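Local coordinates for extracellular solute-binding protein family 1 (Arthrobacter chlorophenolicus, PDB 4R2F) that binds the beta-linked disaccharide laminaribiose and, as a solute-binding protein of a sugar transport system, probably delivers such sugars for uptake, at residues 202-205 with 206-209; 208-211 with 212-215; 252-255 with 256-259; 396-399 with 400-404. One frame throughout, in Å; residues are numbered along the deposited sequence.

Overall arrangement
Each of the four contacts is local, made within one continuous run of chain, so none closes a long loop. From the N terminus, interaction 1 forms the sugar-facing start of helix 204-215, and interaction 2 carries the same helix to its end, the two sharing Leu208 and Met209. Interaction 3 shapes the connection from helix 232-246 to helix 259-267 and meets interaction 1 where Asn202 ND2 bonds to Tyr257 O. Interaction 4, the start of helix 398-408, returns to helix 204-215: Thr404 is hydrogen-bonded to Asn206, while Phe403 packs on Met209 and Met213. Interaction 1 thus runs on into interaction 2 and touches interactions 3 and 4, linking the helix start beside the sugar to both.

Interaction 1: residues 202-205 with 206-209; sequences NNIG and NHLM. With BGC (beta-D-glucopyranose), chain B; BGC (beta-D-glucopyranose), chain C.
His207 and Asn203 meet in a sugar-binding helix start, a buried local contact at the N-terminal end of helix 204-215, where the chain turns from the glycan pocket into the helix. The carbonyl oxygen Asn203 O plays two parts: it accepts a hydrogen bond from His207 N (3.1 Å), lying with it in the carbonyl plane, and it sits over one face of the imidazole, toward the rim. With CG anti to its own carbonyl carbon (chi1 -62°), the ring of His207 reaches back along the helix, and its NE2-H runs almost straight to O6 of the chain C glucose (2.8 Å, 172°). The other ring nitrogen, ND1, is hydrogen-bonded to Arg156 NE. Asn203 holds the chain B glucose, its backbone N donating to O6 (2.9 Å) and its OD1 lying 2.9 Å from O4. Asn202 OD1 caps Ile204 N (3.2 Å), the donor standing above the plane of the asparagine carbonyl, and a water links Asn202 O to Asn206 N. A leucine in place of His207 would probably leave the chain C O6 without this donor and Arg156 without its imidazole partner. Since backbone and side-chain donors each take a hydroxymethyl oxygen, one from either glucose, the helix start reads both halves of the disaccharide, consistent with recognition through directed hydrogen bonds.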
ATOM      1  N   ASN A 202       5.858   3.148   9.769  1.00 28.05           N
ATOM      2  CA  ASN A 202       5.069   1.945   9.521  1.00 28.13           C
ATOM      3  C   ASN A 202       3.595   2.310   9.323  1.00 28.99           C
ATOM      4  O   ASN A 202       2.901   2.682  10.266  1.00 28.17           O
ATOM      5  CB  ASN A 202       5.236   0.982  10.700  1.00 34.97           C
ATOM      6  CG  ASN A 202       4.741  -0.395  10.387  1.00 36.72           C
ATOM      7  OD1 ASN A 202       4.171  -0.626   9.327  1.00 28.63           O
ATOM      8  ND2 ASN A 202       4.957  -1.321  11.301  1.00 32.20           N
ATOM      9  N   ASN A 203       3.128   2.175   8.084  1.00 26.86           N
ATOM     10  CA  ASN A 203       1.732   2.460   7.693  1.00 26.33           C
ATOM     11  C   ASN A 203       0.798   1.244   7.641  1.00 29.48           C
ATOM     12  O   ASN A 203      -0.405   1.352   7.321  1.00 30.03           O
ATOM     13  CB  ASN A 203       1.741   3.149   6.316  1.00 26.85           C
ATOM     14  CG  ASN A 203       2.473   4.462   6.339  1.00 31.25           C
ATOM     15  OD1 ASN A 203       3.408   4.701   5.573  1.00 38.90           O
ATOM     16  ND2 ASN A 203       2.066   5.312   7.230  1.00 31.57           N
ATOM     17  N   ILE A 204       1.315   0.082   8.002  1.00 30.70           N
ATOM     18  CA  ILE A 204       0.522  -1.140   7.901  1.00 22.41           C
ATOM     19  C   ILE A 204      -0.684  -1.110   8.851  1.00 25.32           C
ATOM     20  O   ILE A 204      -1.781  -1.567   8.489  1.00 28.16           O
ATOM     21  CB  ILE A 204       1.415  -2.366   8.137  1.00 29.90           C
ATOM     22  CG1 ILE A 204       2.419  -2.501   6.976  1.00 37.89           C
ATOM     23  CG2 ILE A 204       0.609  -3.639   8.349  1.00 35.00           C
ATOM     24  CD1 ILE A 204       1.810  -2.792   5.605  1.00 39.69           C
ATOM     25  N   GLY A 205      -0.489  -0.562  10.048  1.00 27.37           N
ATOM     26  CA  GLY A 205      -1.586  -0.374  10.997  1.00 25.76           C
ATOM     27  C   GLY A 205      -2.701   0.462  10.413  1.00 23.92           C
ATOM     28  O   GLY A 205      -3.882   0.109  10.552  1.00 29.99           O
ATOM     29  N   ASN A 206      -2.327   1.574   9.778  1.00 28.59           N
ATOM     30  CA  ASN A 206      -3.287   2.432   9.063  1.00 27.60           C
ATOM     31  C   ASN A 206      -4.084   1.590   8.090  1.00 43.02           C
ATOM     32  O   ASN A 206      -5.301   1.719   7.981  1.00 27.77           O
ATOM     33  CB  ASN A 206      -2.564   3.512   8.262  1.00 35.25           C
ATOM     34  CG  ASN A 206      -1.958   4.604   9.114  1.00 36.42           C
ATOM     35  OD1 ASN A 206      -1.306   5.497   8.588  1.00 41.27           O
ATOM     36  ND2 ASN A 206      -2.218   4.583  10.408  1.00 27.11           N
ATOM     37  N   HIS A 207      -3.390   0.702   7.384  1.00 30.14           N
ATOM     38  CA  HIS A 207      -4.012  -0.014   6.301  1.00 32.53           C
ATOM     39  C   HIS A 207      -4.953  -1.071   6.828  1.00 22.34           C
ATOM     40  O   HIS A 207      -5.984  -1.345   6.220  1.00 30.63           O
ATOM     41  CB  HIS A 207      -2.959  -0.641   5.405  1.00 33.95           C
ATOM     42  CG  HIS A 207      -2.055   0.359   4.755  1.00 21.94           C
ATOM     43  ND1 HIS A 207      -0.922  -0.001   4.060  1.00 27.34           N
ATOM     44  CD2 HIS A 207      -2.133   1.713   4.676  1.00 30.72           C
ATOM     45  CE1 HIS A 207      -0.332   1.085   3.589  1.00 26.56           C
ATOM     46  NE2 HIS A 207      -1.052   2.137   3.946  1.00 28.08           N
ATOM     47  N   LEU A 208      -4.577  -1.651   7.961  1.00 29.66           N
ATOM     48  CA  LEU A 208      -5.400  -2.589   8.663  1.00 29.56           C
ATOM     49  C   LEU A 208      -6.726  -1.938   9.055  1.00 32.42           C
ATOM     50  O   LEU A 208      -7.757  -2.561   8.931  1.00 26.33           O
ATOM     51  CB  LEU A 208      -4.679  -3.102   9.913  1.00 31.89           C
ATOM     52  CG  LEU A 208      -5.406  -4.172  10.709  1.00 38.21           C
ATOM     53  CD1 LEU A 208      -5.801  -5.383   9.859  1.00 34.38           C
ATOM     54  CD2 LEU A 208      -4.555  -4.592  11.897  1.00 38.44           C
ATOM     55  N   MET A 209      -6.693  -0.701   9.541  1.00 32.05           N
ATOM     56  CA  MET A 209      -7.934  -0.030  10.017  1.00 32.66           C
ATOM     57  C   MET A 209      -8.936  -0.021   8.855  1.00 32.36           C
ATOM     58  O   MET A 209     -10.071  -0.531   8.965  1.00 30.32           O
ATOM     59  CB  MET A 209      -7.658   1.401  10.513  1.00 33.58           C
ATOM     60  CG  MET A 209      -6.776   1.561  11.766  1.00 39.60           C
ATOM     61  SD  MET A 209      -7.315   0.732  13.277  1.00 25.17           S
ATOM     62  CE  MET A 209      -6.349  -0.764  13.219  1.00 33.81           C
TER
HETATM   63  C2  BGC B   1       4.349  -0.555   1.641  1.00 35.34           C
HETATM   64  C3  BGC B   1       3.892   0.895   1.865  1.00 26.98           C
HETATM   65  C4  BGC B   1       4.031   1.240   3.354  1.00 27.67           C
HETATM   66  C5  BGC B   1       5.466   0.918   3.850  1.00 27.01           C
HETATM   67  C6  BGC B   1       5.706   1.306   5.314  1.00 31.84           C
HETATM   68  C1  BGC B   1       5.747  -0.769   2.248  1.00 35.84           C
HETATM   69  O1  BGC B   1       6.152  -2.132   2.130  1.00 52.00           O
HETATM   70  O2  BGC B   1       4.336  -0.848   0.233  1.00 31.26           O
HETATM   71  O3  BGC B   1       2.544   1.032   1.341  1.00 26.46           O
HETATM   72  O4  BGC B   1       3.767   2.617   3.648  1.00 30.95           O
HETATM   73  O5  BGC B   1       5.681  -0.453   3.654  1.00 33.84           O
HETATM   74  O6  BGC B   1       4.716   0.697   6.146  1.00 29.88           O
HETATM   75  C2  BGC C   2       1.210   2.199  -0.247  1.00 26.35           C
HETATM   76  C3  BGC C   2       0.996   3.614  -0.785  1.00 29.82           C
HETATM   77  C4  BGC C   2       0.527   4.529   0.337  1.00 26.66           C
HETATM   78  C5  BGC C   2       1.507   4.473   1.501  1.00 26.83           C
HETATM   79  C6  BGC C   2       1.012   5.284   2.707  1.00 27.09           C
HETATM   80  C1  BGC C   2       2.266   2.319   0.839  1.00 24.00           C
HETATM   81  O2  BGC C   2       1.637   1.316  -1.277  1.00 27.54           O
HETATM   82  O3  BGC C   2       0.037   3.605  -1.842  1.00 24.55           O
HETATM   83  O4  BGC C   2       0.494   5.874  -0.123  1.00 29.45           O
HETATM   84  O5  BGC C   2       1.724   3.116   1.904  1.00 23.42           O
HETATM   85  O6  BGC C   2      -0.217   4.759   3.255  1.00 26.87           O
HETATM   86  O   HOH W   1       0.211   2.443  10.782  1.00 29.96           O

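Interaction 2: residues 208-211 with 212-215; sequences LMIM and MMLN
Four successive i to i+4 hydrogen bonds run through residues 208-215, the straightest from Leu214 N to Ile210 O (2.9 Å, 170°). On this regular spiral Leu208 and Met212 lie side by side and point the same way, Leu208 CD1 resting against Met212 CG at 3.8 Å. A bend at chi2 (-67°) then brings the Met212 sulfur to the neighbouring methionine, while chi3 turns CE alone: Met211 SD and Met212 SD are 3.8 Å apart, with Met211 CE also close to the Met212 sulfur. Met211 crosses it obliquely, its CG anti to the backbone N (chi1 -176°). These are the last two turns of helix 204-215, a buried helix in the solute-binding fold, packed against helices 232-246, 398-408 and 176-188. Met209 touches Leu241 and Phe403; Met212 also packs on helix 232-246, at Phe240 and Leu241, and on Trp176. Around the helix, Ile210 divides its branches between two partners. Its CD1 approaches the methyl CE of Met213 (4.1 Å), and its CG2 lies obliquely against CG of Leu214 (4.2 Å). The Met213 methyl also passes 3.8 Å from the backbone oxygen Met209 O.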
ATOM      1  N   LEU A 208      -4.577  -1.651   7.961  1.00 29.66           N
ATOM      2  CA  LEU A 208      -5.400  -2.589   8.663  1.00 29.56           C
ATOM      3  C   LEU A 208      -6.726  -1.938   9.055  1.00 32.42           C
ATOM      4  O   LEU A 208      -7.757  -2.561   8.931  1.00 26.33           O
ATOM      5  CB  LEU A 208      -4.679  -3.102   9.913  1.00 31.89           C
ATOM      6  CG  LEU A 208      -5.406  -4.172  10.709  1.00 38.21           C
ATOM      7  CD1 LEU A 208      -5.801  -5.383   9.859  1.00 34.38           C
ATOM      8  CD2 LEU A 208      -4.555  -4.592  11.897  1.00 38.44           C
ATOM      9  N   MET A 209      -6.693  -0.701   9.541  1.00 32.05           N
ATOM     10  CA  MET A 209      -7.934  -0.030  10.017  1.00 32.66           C
ATOM     11  C   MET A 209      -8.936  -0.021   8.855  1.00 32.36           C
ATOM     12  O   MET A 209     -10.071  -0.531   8.965  1.00 30.32           O
ATOM     13  CB  MET A 209      -7.658   1.401  10.513  1.00 33.58           C
ATOM     14  CG  MET A 209      -6.776   1.561  11.766  1.00 39.60           C
ATOM     15  SD  MET A 209      -7.315   0.732  13.277  1.00 25.17           S
ATOM     16  CE  MET A 209      -6.349  -0.764  13.219  1.00 33.81           C
ATOM     17  N   ILE A 210      -8.461   0.458   7.711  1.00 31.51           N
ATOM     18  CA  ILE A 210      -9.306   0.593   6.538  1.00 31.46           C
ATOM     19  C   ILE A 210      -9.627  -0.760   5.935  1.00 35.56           C
ATOM     20  O   ILE A 210     -10.772  -0.989   5.554  1.00 29.41           O
ATOM     21  CB  ILE A 210      -8.695   1.500   5.448  1.00 27.23           C
ATOM     22  CG1 ILE A 210      -8.244   2.839   6.025  1.00 33.45           C
ATOM     23  CG2 ILE A 210      -9.708   1.725   4.315  1.00 41.09           C
ATOM     24  CD1 ILE A 210      -9.350   3.670   6.614  1.00 36.26           C
ATOM     25  N   MET A 211      -8.656  -1.672   5.862  1.00 28.44           N
ATOM     26  CA  MET A 211      -8.968  -3.036   5.369  1.00 25.68           C
ATOM     27  C   MET A 211     -10.098  -3.684   6.143  1.00 39.44           C
ATOM     28  O   MET A 211     -10.972  -4.332   5.525  1.00 29.96           O
ATOM     29  CB  MET A 211      -7.773  -4.004   5.346  1.00 30.27           C
ATOM     30  CG  MET A 211      -8.145  -5.373   4.723  1.00 29.62           C
ATOM     31  SD  MET A 211      -8.809  -6.532   5.950  1.00 34.85           S
ATOM     32  CE  MET A 211      -7.273  -7.316   6.458  1.00 51.52           C
ATOM     33  N   MET A 212     -10.110  -3.526   7.473  1.00 24.14           N
ATOM     34  CA  MET A 212     -11.153  -4.220   8.237  1.00 31.24           C
ATOM     35  C   MET A 212     -12.524  -3.583   8.039  1.00 25.58           C
ATOM     36  O   MET A 212     -13.539  -4.301   8.012  1.00 30.61           O
ATOM     37  CB  MET A 212     -10.813  -4.355   9.723  1.00 32.46           C
ATOM     38  CG  MET A 212      -9.582  -5.233   9.979  1.00 35.04           C
ATOM     39  SD  MET A 212      -9.770  -6.982   9.573  1.00 29.94           S
ATOM     40  CE  MET A 212     -10.666  -7.430  11.023  1.00 35.10           C
ATOM     41  N   MET A 213     -12.558  -2.272   7.869  1.00 28.86           N
ATOM     42  CA  MET A 213     -13.817  -1.581   7.506  1.00 31.40           C
ATOM     43  C   MET A 213     -14.305  -2.141   6.162  1.00 35.09           C
ATOM     44  O   MET A 213     -15.460  -2.538   6.029  1.00 36.10           O
ATOM     45  CB  MET A 213     -13.626  -0.049   7.420  1.00 32.43           C
ATOM     46  CG  MET A 213     -13.348   0.686   8.742  1.00 35.52           C
ATOM     47  SD  MET A 213     -12.993   2.442   8.502  1.00 33.83           S
ATOM     48  CE  MET A 213     -11.838   2.743   9.787  1.00 37.75           C
ATOM     49  N   LEU A 214     -13.420  -2.208   5.169  1.00 31.75           N
ATOM     50  CA  LEU A 214     -13.814  -2.727   3.843  1.00 29.64           C
ATOM     51  C   LEU A 214     -14.292  -4.164   3.910  1.00 33.11           C
ATOM     52  O   LEU A 214     -15.285  -4.527   3.295  1.00 37.83           O
ATOM     53  CB  LEU A 214     -12.649  -2.612   2.863  1.00 28.77           C
ATOM     54  CG  LEU A 214     -12.166  -1.194   2.582  1.00 34.42           C
ATOM     55  CD1 LEU A 214     -11.073  -1.261   1.532  1.00 39.41           C
ATOM     56  CD2 LEU A 214     -13.271  -0.273   2.127  1.00 41.78           C
ATOM     57  N   ASN A 215     -13.602  -4.964   4.714  1.00 31.51           N
ATOM     58  CA  ASN A 215     -13.953  -6.355   4.915  1.00 26.95           C
ATOM     59  C   ASN A 215     -15.345  -6.526   5.527  1.00 33.12           C
ATOM     60  O   ASN A 215     -15.972  -7.551   5.338  1.00 33.79           O
ATOM     61  CB  ASN A 215     -12.879  -7.003   5.779  1.00 36.31           C
ATOM     62  CG  ASN A 215     -12.866  -8.515   5.716  1.00 45.53           C
ATOM     63  OD1 ASN A 215     -13.790  -9.169   5.231  1.00 42.13           O
ATOM     64  ND2 ASN A 215     -11.795  -9.084   6.236  1.00 46.19           N
TER

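Interaction 3: residues 252-255 with 256-259; sequences PAAV and SYTT
Ala253 O is gripped twice by Ser256, through the hydroxyl OG (2.7 Å) and through the backbone N (2.9 Å). The two donors divide the space around the oxygen: OG lies in the carbonyl plane, while the amide nitrogen stands 44° out of it. The serine reaches this position because OG sits between its own N and carbonyl carbon (chi1 72°), folding back over the turn. The same oxygen has a third neighbour, for the ring of Tyr257 slides beneath it and brings its centre 3.6 Å under Ala253 O. Ala254 N lies over that face too, nearer the rim, and the Ala253 methyl reaches the phenol end, with CB 3.8 Å from CZ. Ala254 CA lies over the same face, 3.5 Å from CD2. The tyrosine backbone joins the turn as well, since Tyr257 N donates to Ala254 O (3.1 Å, 170°), and its hydroxyl is hydrogen-bonded to Asp251 just before the segment. Exchanging Tyr257 for an alanine is likely to uncover the turn's peptide face and leave Asp251 without its phenol partner. Beyond the ring, Tyr257 O accepts from Asn202, and Thr258 caps the helix that begins with Thr259, a residue of the glycan pocket. Successive i to i+3 bonds of this kind are the mark of a 3-10 turn, which here leads the surface loop into helix 259-267.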
ATOM      1  N   PRO A 252       0.238  -6.096  22.490  1.00 35.50           N
ATOM      2  CA  PRO A 252       0.012  -4.802  23.122  1.00 36.94           C
ATOM      3  C   PRO A 252       1.042  -3.735  22.728  1.00 35.00           C
ATOM      4  O   PRO A 252       0.738  -2.537  22.822  1.00 34.15           O
ATOM      5  CB  PRO A 252       0.100  -5.123  24.629  1.00 34.80           C
ATOM      6  CG  PRO A 252       0.940  -6.349  24.692  1.00 38.96           C
ATOM      7  CD  PRO A 252       0.513  -7.146  23.488  1.00 40.34           C
ATOM      8  N   ALA A 253       2.236  -4.140  22.282  1.00 32.95           N
ATOM      9  CA  ALA A 253       3.218  -3.152  21.793  1.00 30.15           C
ATOM     10  C   ALA A 253       3.129  -2.900  20.286  1.00 33.13           C
ATOM     11  O   ALA A 253       3.942  -2.161  19.764  1.00 29.47           O
ATOM     12  CB  ALA A 253       4.625  -3.576  22.138  1.00 24.49           C
ATOM     13  N   ALA A 254       2.167  -3.509  19.588  1.00 30.80           N
ATOM     14  CA  ALA A 254       2.053  -3.309  18.107  1.00 27.53           C
ATOM     15  C   ALA A 254       2.046  -1.825  17.689  1.00 27.49           C
ATOM     16  O   ALA A 254       2.561  -1.462  16.645  1.00 26.67           O
ATOM     17  CB  ALA A 254       0.810  -3.995  17.566  1.00 30.87           C
ATOM     18  N   VAL A 255       1.435  -0.983  18.506  1.00 30.65           N
ATOM     19  CA  VAL A 255       1.350   0.452  18.231  1.00 25.88           C
ATOM     20  C   VAL A 255       2.727   1.090  18.000  1.00 29.46           C
ATOM     21  O   VAL A 255       2.859   2.082  17.264  1.00 31.33           O
ATOM     22  CB  VAL A 255       0.590   1.186  19.385  1.00 28.98           C
ATOM     23  CG1 VAL A 255       1.293   1.007  20.707  1.00 29.83           C
ATOM     24  CG2 VAL A 255       0.444   2.666  19.096  1.00 34.60           C
ATOM     25  N   SER A 256       3.752   0.522  18.634  1.00 28.76           N
ATOM     26  CA  SER A 256       5.090   1.073  18.620  1.00 24.09           C
ATOM     27  C   SER A 256       5.989   0.517  17.518  1.00 27.02           C
ATOM     28  O   SER A 256       7.109   1.005  17.334  1.00 31.89           O
ATOM     29  CB  SER A 256       5.776   0.800  19.972  1.00 27.33           C
ATOM     30  OG  SER A 256       6.131  -0.581  20.121  1.00 29.32           O
ATOM     31  N   TYR A 257       5.520  -0.503  16.809  1.00 29.57           N
ATOM     32  CA  TYR A 257       6.428  -1.290  15.995  1.00 34.06           C
ATOM     33  C   TYR A 257       6.700  -0.689  14.634  1.00 25.95           C
ATOM     34  O   TYR A 257       5.789  -0.381  13.871  1.00 26.83           O
ATOM     35  CB  TYR A 257       5.909  -2.690  15.790  1.00 25.48           C
ATOM     36  CG  TYR A 257       5.954  -3.624  16.976  1.00 31.93           C
ATOM     37  CD1 TYR A 257       6.894  -3.490  18.014  1.00 28.42           C
ATOM     38  CD2 TYR A 257       5.092  -4.692  17.016  1.00 33.27           C
ATOM     39  CE1 TYR A 257       6.914  -4.401  19.067  1.00 29.01           C
ATOM     40  CE2 TYR A 257       5.092  -5.592  18.059  1.00 36.05           C
ATOM     41  CZ  TYR A 257       5.995  -5.453  19.077  1.00 32.23           C
ATOM     42  OH  TYR A 257       5.947  -6.387  20.084  1.00 31.95           O
ATOM     43  N   THR A 258       7.974  -0.548  14.337  1.00 28.46           N
ATOM     44  CA  THR A 258       8.441  -0.059  13.065  1.00 32.18           C
ATOM     45  C   THR A 258       8.352  -1.204  12.057  1.00 21.20           C
ATOM     46  O   THR A 258       8.041  -2.362  12.400  1.00 28.73           O
ATOM     47  CB  THR A 258       9.937   0.341  13.134  1.00 29.88           C
ATOM     48  OG1 THR A 258      10.673  -0.807  13.563  1.00 28.90           O
ATOM     49  CG2 THR A 258      10.216   1.530  14.092  1.00 32.63           C
ATOM     50  N   THR A 259       8.700  -0.885  10.812  1.00 25.79           N
ATOM     51  CA  THR A 259       8.686  -1.884   9.751  1.00 28.74           C
ATOM     52  C   THR A 259       9.675  -2.987  10.108  1.00 33.37           C
ATOM     53  O   THR A 259       9.374  -4.164   9.966  1.00 29.97           O
ATOM     54  CB  THR A 259       8.998  -1.233   8.388  1.00 31.39           C
ATOM     55  OG1 THR A 259       7.905  -0.379   7.996  1.00 32.69           O
ATOM     56  CG2 THR A 259       9.208  -2.299   7.334  1.00 35.94           C
TER

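Interaction 4: residues 396-399 with 400-404; sequences GGQA and LNQFT
Gln398 and Gln402, one turn apart at the N-terminal end of helix 398-408, point their amides across one another with the planes 67° apart. Gly397 is the N-cap of this helix and also the first residue to leave helix 389-396, so two helices meet here with a glycine at the joint. Gln398 bends at chi2 (-57°), which brings NE2 round to the following turn; Gln402 stays extended beyond CG, and its OE1 takes only a weak hydrogen bond from that NE2 (3.5 Å). Beneath this loose amide pair the backbone bond is much firmer, Gln402 N meeting Gln398 O at 3.0 Å, while the Gln402 CG methylene packs 3.2 Å from the same oxygen. Both glutamines lie on the exposed side of the helix. Asn401 turns another way, its CB near Gln398 O, and its ND2 lies close to Asn206 OD1 on helix 204-215. Leu400 and Phe403 leave the outer face altogether and head into the interior. Leu400 packs on Asn206 and Phe380, and the ring of Phe403 stacks on Phe421 of helix 414-428 while also touching Met209 and Met213. At the first turn a water accepts from Leu400 N (2.8 Å). Further along, Thr404 holds Leu400 O from two sides, its N (3.0 Å) and its OG1 (2.9 Å) arriving from opposite faces of the carbonyl plane, and that OG1 also bonds to Asn206 ND2.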
ATOM      1  N   GLY A 396      -2.057  10.277   3.841  1.00 31.45           N
ATOM      2  CA  GLY A 396      -0.822  10.830   4.378  1.00 40.36           C
ATOM      3  C   GLY A 396      -0.951  11.670   5.641  1.00 36.33           C
ATOM      4  O   GLY A 396       0.055  12.076   6.191  1.00 45.91           O
ATOM      5  N   GLY A 397      -2.175  11.933   6.088  1.00 41.01           N
ATOM      6  CA  GLY A 397      -2.407  12.923   7.137  1.00 37.05           C
ATOM      7  C   GLY A 397      -2.483  12.359   8.550  1.00 37.40           C
ATOM      8  O   GLY A 397      -2.541  11.142   8.784  1.00 32.30           O
ATOM      9  N   GLN A 398      -2.506  13.279   9.501  1.00 42.23           N
ATOM     10  CA  GLN A 398      -2.486  12.947  10.922  1.00 35.93           C
ATOM     11  C   GLN A 398      -3.678  12.172  11.410  1.00 37.33           C
ATOM     12  O   GLN A 398      -3.519  11.321  12.271  1.00 39.48           O
ATOM     13  CB  GLN A 398      -2.318  14.229  11.755  1.00 40.22           C
ATOM     14  CG  GLN A 398      -0.956  14.883  11.589  1.00 52.20           C
ATOM     15  CD  GLN A 398       0.191  13.941  11.932  1.00 48.65           C
ATOM     16  OE1 GLN A 398       1.170  13.869  11.198  1.00 72.69           O
ATOM     17  NE2 GLN A 398       0.061  13.195  13.036  1.00 86.47           N
ATOM     18  N   ALA A 399      -4.866  12.423  10.855  1.00 32.06           N
ATOM     19  CA  ALA A 399      -6.076  11.799  11.389  1.00 32.85           C
ATOM     20  C   ALA A 399      -6.080  10.268  11.354  1.00 33.46           C
ATOM     21  O   ALA A 399      -6.530   9.624  12.304  1.00 35.71           O
ATOM     22  CB  ALA A 399      -7.320  12.331  10.687  1.00 39.48           C
ATOM     23  N   LEU A 400      -5.648   9.683  10.233  1.00 29.84           N
ATOM     24  CA  LEU A 400      -5.624   8.242  10.113  1.00 30.23           C
ATOM     25  C   LEU A 400      -4.547   7.673  11.053  1.00 25.05           C
ATOM     26  O   LEU A 400      -4.793   6.679  11.720  1.00 27.82           O
ATOM     27  CB  LEU A 400      -5.352   7.815   8.657  1.00 29.50           C
ATOM     28  CG  LEU A 400      -5.333   6.315   8.356  1.00 37.35           C
ATOM     29  CD1 LEU A 400      -6.521   5.598   8.970  1.00 35.63           C
ATOM     30  CD2 LEU A 400      -5.274   6.071   6.846  1.00 33.62           C
ATOM     31  N   ASN A 401      -3.379   8.320  11.104  1.00 26.94           N
ATOM     32  CA  ASN A 401      -2.294   7.852  11.979  1.00 34.45           C
ATOM     33  C   ASN A 401      -2.763   7.735  13.409  1.00 41.45           C
ATOM     34  O   ASN A 401      -2.603   6.687  14.046  1.00 41.78           O
ATOM     35  CB  ASN A 401      -1.074   8.766  11.909  1.00 36.56           C
ATOM     36  CG  ASN A 401      -0.309   8.627  10.594  1.00 46.94           C
ATOM     37  OD1 ASN A 401       0.094   9.607   9.992  1.00 68.77           O
ATOM     38  ND2 ASN A 401      -0.093   7.406  10.167  1.00 38.60           N
ATOM     39  N   GLN A 402      -3.389   8.805  13.884  1.00 33.12           N
ATOM     40  CA  GLN A 402      -3.828   8.937  15.297  1.00 28.49           C
ATOM     41  C   GLN A 402      -4.981   8.002  15.613  1.00 29.14           C
ATOM     42  O   GLN A 402      -5.015   7.354  16.660  1.00 37.89           O
ATOM     43  CB  GLN A 402      -4.133  10.435  15.602  1.00 38.48           C
ATOM     44  CG  GLN A 402      -2.858  11.273  15.435  1.00 38.24           C
ATOM     45  CD  GLN A 402      -2.989  12.782  15.662  1.00 84.00           C
ATOM     46  OE1 GLN A 402      -1.980  13.494  15.808  1.00 47.27           O
ATOM     47  NE2 GLN A 402      -4.211  13.274  15.675  1.00 38.68           N
ATOM     48  N   PHE A 403      -5.903   7.863  14.669  1.00 31.21           N
ATOM     49  CA  PHE A 403      -6.968   6.873  14.792  1.00 31.84           C
ATOM     50  C   PHE A 403      -6.394   5.481  15.021  1.00 29.40           C
ATOM     51  O   PHE A 403      -6.802   4.757  15.938  1.00 33.59           O
ATOM     52  CB  PHE A 403      -7.829   6.924  13.539  1.00 30.40           C
ATOM     53  CG  PHE A 403      -8.865   5.866  13.454  1.00 33.68           C
ATOM     54  CD1 PHE A 403      -9.912   5.809  14.361  1.00 31.60           C
ATOM     55  CD2 PHE A 403      -8.823   4.929  12.440  1.00 45.34           C
ATOM     56  CE1 PHE A 403     -10.874   4.831  14.265  1.00 35.70           C
ATOM     57  CE2 PHE A 403      -9.795   3.968  12.334  1.00 37.57           C
ATOM     58  CZ  PHE A 403     -10.822   3.909  13.254  1.00 38.58           C
ATOM     59  N   THR A 404      -5.420   5.118  14.204  1.00 38.04           N
ATOM     60  CA  THR A 404      -4.804   3.807  14.307  1.00 32.77           C
ATOM     61  C   THR A 404      -4.174   3.600  15.686  1.00 25.39           C
ATOM     62  O   THR A 404      -4.311   2.536  16.277  1.00 28.58           O
ATOM     63  CB  THR A 404      -3.727   3.591  13.204  1.00 30.38           C
ATOM     64  OG1 THR A 404      -4.295   3.828  11.910  1.00 30.72           O
ATOM     65  CG2 THR A 404      -3.188   2.170  13.259  1.00 30.84           C
TER
HETATM   66  O   HOH W   2      -5.759  11.063   7.750  1.00 34.66           O